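Local coordinates for xyloglucanase (Paenibacillus pabuli, PDB 2JEP), which hydrolyses xyloglucan of the plant cell wall, as an endo-acting glycoside hydrolase of family 5 built on a TIM-barrel fold, at residues P318-E323 with K355-Y360. Numbering follows the deposited sequence.
Sequences PVVIGE and KMVPVY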
ATOM      1  N   PRO A 318      -0.693  -4.614  13.943  1.00 10.67           N
ATOM      2  CA  PRO A 318      -1.415  -3.544  13.257  1.00 10.38           C
ATOM      3  C   PRO A 318      -1.792  -3.967  11.836  1.00  9.60           C
ATOM      4  O   PRO A 318      -1.082  -4.744  11.211  1.00  9.95           O
ATOM      5  CB  PRO A 318      -0.387  -2.404  13.205  1.00 11.04           C
ATOM      6  CG  PRO A 318       0.566  -2.693  14.325  1.00 11.28           C
ATOM      7  CD  PRO A 318       0.661  -4.196  14.334  1.00 11.15           C
ATOM      8  N   VAL A 319      -2.901  -3.437  11.350  1.00  7.89           N
ATOM      9  CA  VAL A 319      -3.329  -3.623   9.968  1.00  7.64           C
ATOM     10  C   VAL A 319      -3.295  -2.273   9.275  1.00  7.23           C
ATOM     11  O   VAL A 319      -3.740  -1.265   9.831  1.00  8.01           O
ATOM     12  CB  VAL A 319      -4.736  -4.242   9.906  1.00  8.27           C
ATOM     13  CG1 VAL A 319      -5.310  -4.228   8.489  1.00  9.03           C
ATOM     14  CG2 VAL A 319      -4.683  -5.678  10.439  1.00  9.33           C
ATOM     15  N   VAL A 320      -2.717  -2.284   8.073  1.00  7.42           N
ATOM     16  CA  VAL A 320      -2.714  -1.126   7.203  1.00  6.78           C
ATOM     17  C   VAL A 320      -3.521  -1.454   5.953  1.00  7.30           C
ATOM     18  O   VAL A 320      -3.151  -2.374   5.206  1.00  7.07           O
ATOM     19  CB  VAL A 320      -1.260  -0.729   6.820  1.00  7.16           C
ATOM     20  CG1 VAL A 320      -1.259   0.477   5.864  1.00  8.30           C
ATOM     21  CG2 VAL A 320      -0.425  -0.432   8.081  1.00  8.09           C
ATOM     22  N   ILE A 321      -4.606  -0.711   5.750  1.00  6.86           N
ATOM     23  CA  ILE A 321      -5.362  -0.806   4.524  1.00  6.54           C
ATOM     24  C   ILE A 321      -4.622   0.140   3.574  1.00  6.65           C
ATOM     25  O   ILE A 321      -4.897   1.350   3.483  1.00  6.93           O
ATOM     26  CB  ILE A 321      -6.834  -0.419   4.704  1.00  7.05           C
ATOM     27  CG1 ILE A 321      -7.486  -1.289   5.797  1.00  7.88           C
ATOM     28  CG2 ILE A 321      -7.569  -0.512   3.364  1.00  8.17           C
ATOM     29  CD1 ILE A 321      -7.496  -2.803   5.568  1.00  9.70           C
ATOM     30  N   GLY A 322      -3.601  -0.406   2.927  1.00  6.08           N
ATOM     31  CA  GLY A 322      -2.601   0.400   2.249  1.00  6.23           C
ATOM     32  C   GLY A 322      -3.043   1.136   1.018  1.00  6.44           C
ATOM     33  O   GLY A 322      -2.333   2.016   0.555  1.00  6.26           O
ATOM     34  N   GLU A 323      -4.202   0.747   0.480  1.00  6.45           N
ATOM     35  CA  GLU A 323      -4.844   1.461  -0.637  1.00  6.08           C
ATOM     36  C   GLU A 323      -6.343   1.309  -0.509  1.00  6.20           C
ATOM     37  O   GLU A 323      -6.839   0.224  -0.220  1.00  6.46           O
ATOM     38  CB  GLU A 323      -4.459   0.857  -1.995  1.00  6.18           C
ATOM     39  CG  GLU A 323      -2.977   0.848  -2.302  1.00  5.96           C
ATOM     40  CD  GLU A 323      -2.611   0.235  -3.633  1.00  6.74           C
ATOM     41  OE1 GLU A 323      -3.523   0.043  -4.465  1.00  7.20           O
ATOM     42  OE2 GLU A 323      -1.399  -0.025  -3.834  1.00  6.99           O
ATOM     43  N   LYS A 355      -9.352   0.026  14.424  1.00 13.11           N
ATOM     44  CA  LYS A 355      -8.002   0.295  14.855  1.00 14.42           C
ATOM     45  C   LYS A 355      -6.971  -0.125  13.825  1.00 13.27           C
ATOM     46  O   LYS A 355      -5.954  -0.734  14.140  1.00 15.35           O
ATOM     47  CB  LYS A 355      -7.750  -0.365  16.220  1.00 15.84           C
ATOM     48  CG  LYS A 355      -8.883  -0.125  17.188  1.00 19.69           C
ATOM     49  CD  LYS A 355      -9.042   1.314  17.493  1.00 22.07           C
ATOM     50  N   MET A 356      -7.232   0.286  12.577  1.00 11.22           N
ATOM     51  CA  MET A 356      -6.318   0.011  11.484  0.50  9.49           C
ATOM     52  C   MET A 356      -6.136   1.274  10.645  1.00  9.27           C
ATOM     53  O   MET A 356      -6.914   2.220  10.757  1.00  9.55           O
ATOM     54  CB  MET A 356      -6.803  -1.180  10.668  0.50  9.72           C
ATOM     55  CG  MET A 356      -8.237  -1.068  10.177  0.50  8.15           C
ATOM     56  SD  MET A 356      -8.916  -2.529   9.390  0.50  7.74           S
ATOM     57  CE  MET A 356      -9.028  -3.646  10.798  0.50 10.82           C
ATOM     58  N   VAL A 357      -5.062   1.318   9.849  1.00  8.25           N
ATOM     59  CA  VAL A 357      -4.673   2.569   9.196  1.00  7.91           C
ATOM     60  C   VAL A 357      -5.224   2.624   7.780  1.00  7.49           C
ATOM     61  O   VAL A 357      -4.891   1.765   6.968  1.00  8.63           O
ATOM     62  CB  VAL A 357      -3.143   2.711   9.116  1.00  8.44           C
ATOM     63  CG1 VAL A 357      -2.747   4.019   8.421  1.00  9.73           C
ATOM     64  CG2 VAL A 357      -2.488   2.598  10.502  1.00  9.74           C
ATOM     65  N   PRO A 358      -6.043   3.635   7.466  1.00  7.00           N
ATOM     66  CA  PRO A 358      -6.539   3.763   6.099  1.00  7.49           C
ATOM     67  C   PRO A 358      -5.605   4.642   5.270  1.00  7.01           C
ATOM     68  O   PRO A 358      -5.303   5.757   5.685  1.00  8.19           O
ATOM     69  CB  PRO A 358      -7.884   4.443   6.298  1.00  7.96           C
ATOM     70  CG  PRO A 358      -7.702   5.319   7.513  1.00  8.34           C
ATOM     71  CD  PRO A 358      -6.593   4.686   8.349  1.00  7.83           C
ATOM     72  N   VAL A 359      -5.142   4.132   4.130  1.00  6.70           N
ATOM     73  CA  VAL A 359      -4.232   4.863   3.257  1.00  6.65           C
ATOM     74  C   VAL A 359      -4.848   5.049   1.862  1.00  6.94           C
ATOM     75  O   VAL A 359      -5.058   4.090   1.143  1.00  7.32           O
ATOM     76  CB  VAL A 359      -2.863   4.137   3.146  1.00  6.87           C
ATOM     77  CG1 VAL A 359      -1.846   4.995   2.405  1.00  7.77           C
ATOM     78  CG2 VAL A 359      -2.329   3.738   4.553  1.00  7.99           C
ATOM     79  N   TYR A 360      -5.188   6.297   1.517  1.00  6.63           N
ATOM     80  CA  TYR A 360      -5.905   6.611   0.292  1.00  6.63           C
ATOM     81  C   TYR A 360      -5.016   6.442  -0.940  1.00  6.53           C
ATOM     82  O   TYR A 360      -3.858   6.842  -0.934  1.00  6.52           O
ATOM     83  CB  TYR A 360      -6.431   8.070   0.379  1.00  6.07           C
ATOM     84  CG  TYR A 360      -7.187   8.466  -0.849  1.00  6.31           C
ATOM     85  CD1 TYR A 360      -8.516   8.079  -1.023  1.00  6.64           C
ATOM     86  CD2 TYR A 360      -6.553   9.136  -1.891  1.00  5.77           C
ATOM     87  CE1 TYR A 360      -9.189   8.367  -2.194  1.00  6.76           C
ATOM     88  CE2 TYR A 360      -7.211   9.431  -3.049  1.00  6.62           C
ATOM     89  CZ  TYR A 360      -8.522   9.039  -3.209  1.00  6.31           C
ATOM     90  OH  TYR A 360      -9.173   9.283  -4.402  1.00  7.44           O
TER
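Val319 and Met356 lie side by side where two parallel strands of the barrel come together, and Met356 can be followed outward atom by atom. Its CB sits 3.2 Å from Val319 O and 3.8 Å from Val319 CB. In one of its two conformers, chi1 of 53° wedges CG between the backbone N and the carbonyl carbon; SD then lies 4.1 Å from CG1 and CD1 of Ile321 and equally far from Val319 CG1, and chi3 of 69° bends the chain at its tip, CE. An unbranched, flexible thioether suits this place, since it can reach past one beta-branched neighbour to the next.

The backbones are joined by the alternating ladder of parallel strands: Val357 N donates to Val319 O, Ile321 N to Val357 O (2.8 Å), and Val359 N to Ile321 O. Pro358 has no N-H to give, but fits because the ladder draws on its neighbours Val357 and Val359. On the face of Val320 and Val357, Val320 CG1 meets Val359 CG2 at 3.7 Å, short branched side chains that pack into the barrel interior. Past Gly322, Glu323 CA makes a CA-H...O contact of 3.2 Å with Val359 O.

Glu323 turns away from this partner strand, its carboxylate held by Arg87 and Tyr266 near Glu182, an arrangement consistent with the paired acids of family 5 active sites. Helix 336-353 connects the two strands, the seventh and eighth of the barrel, in a beta-alpha-beta unit; helix 298-313 covers Val319 and Met356, while strand 259-265 continues the sheet beyond 319-324.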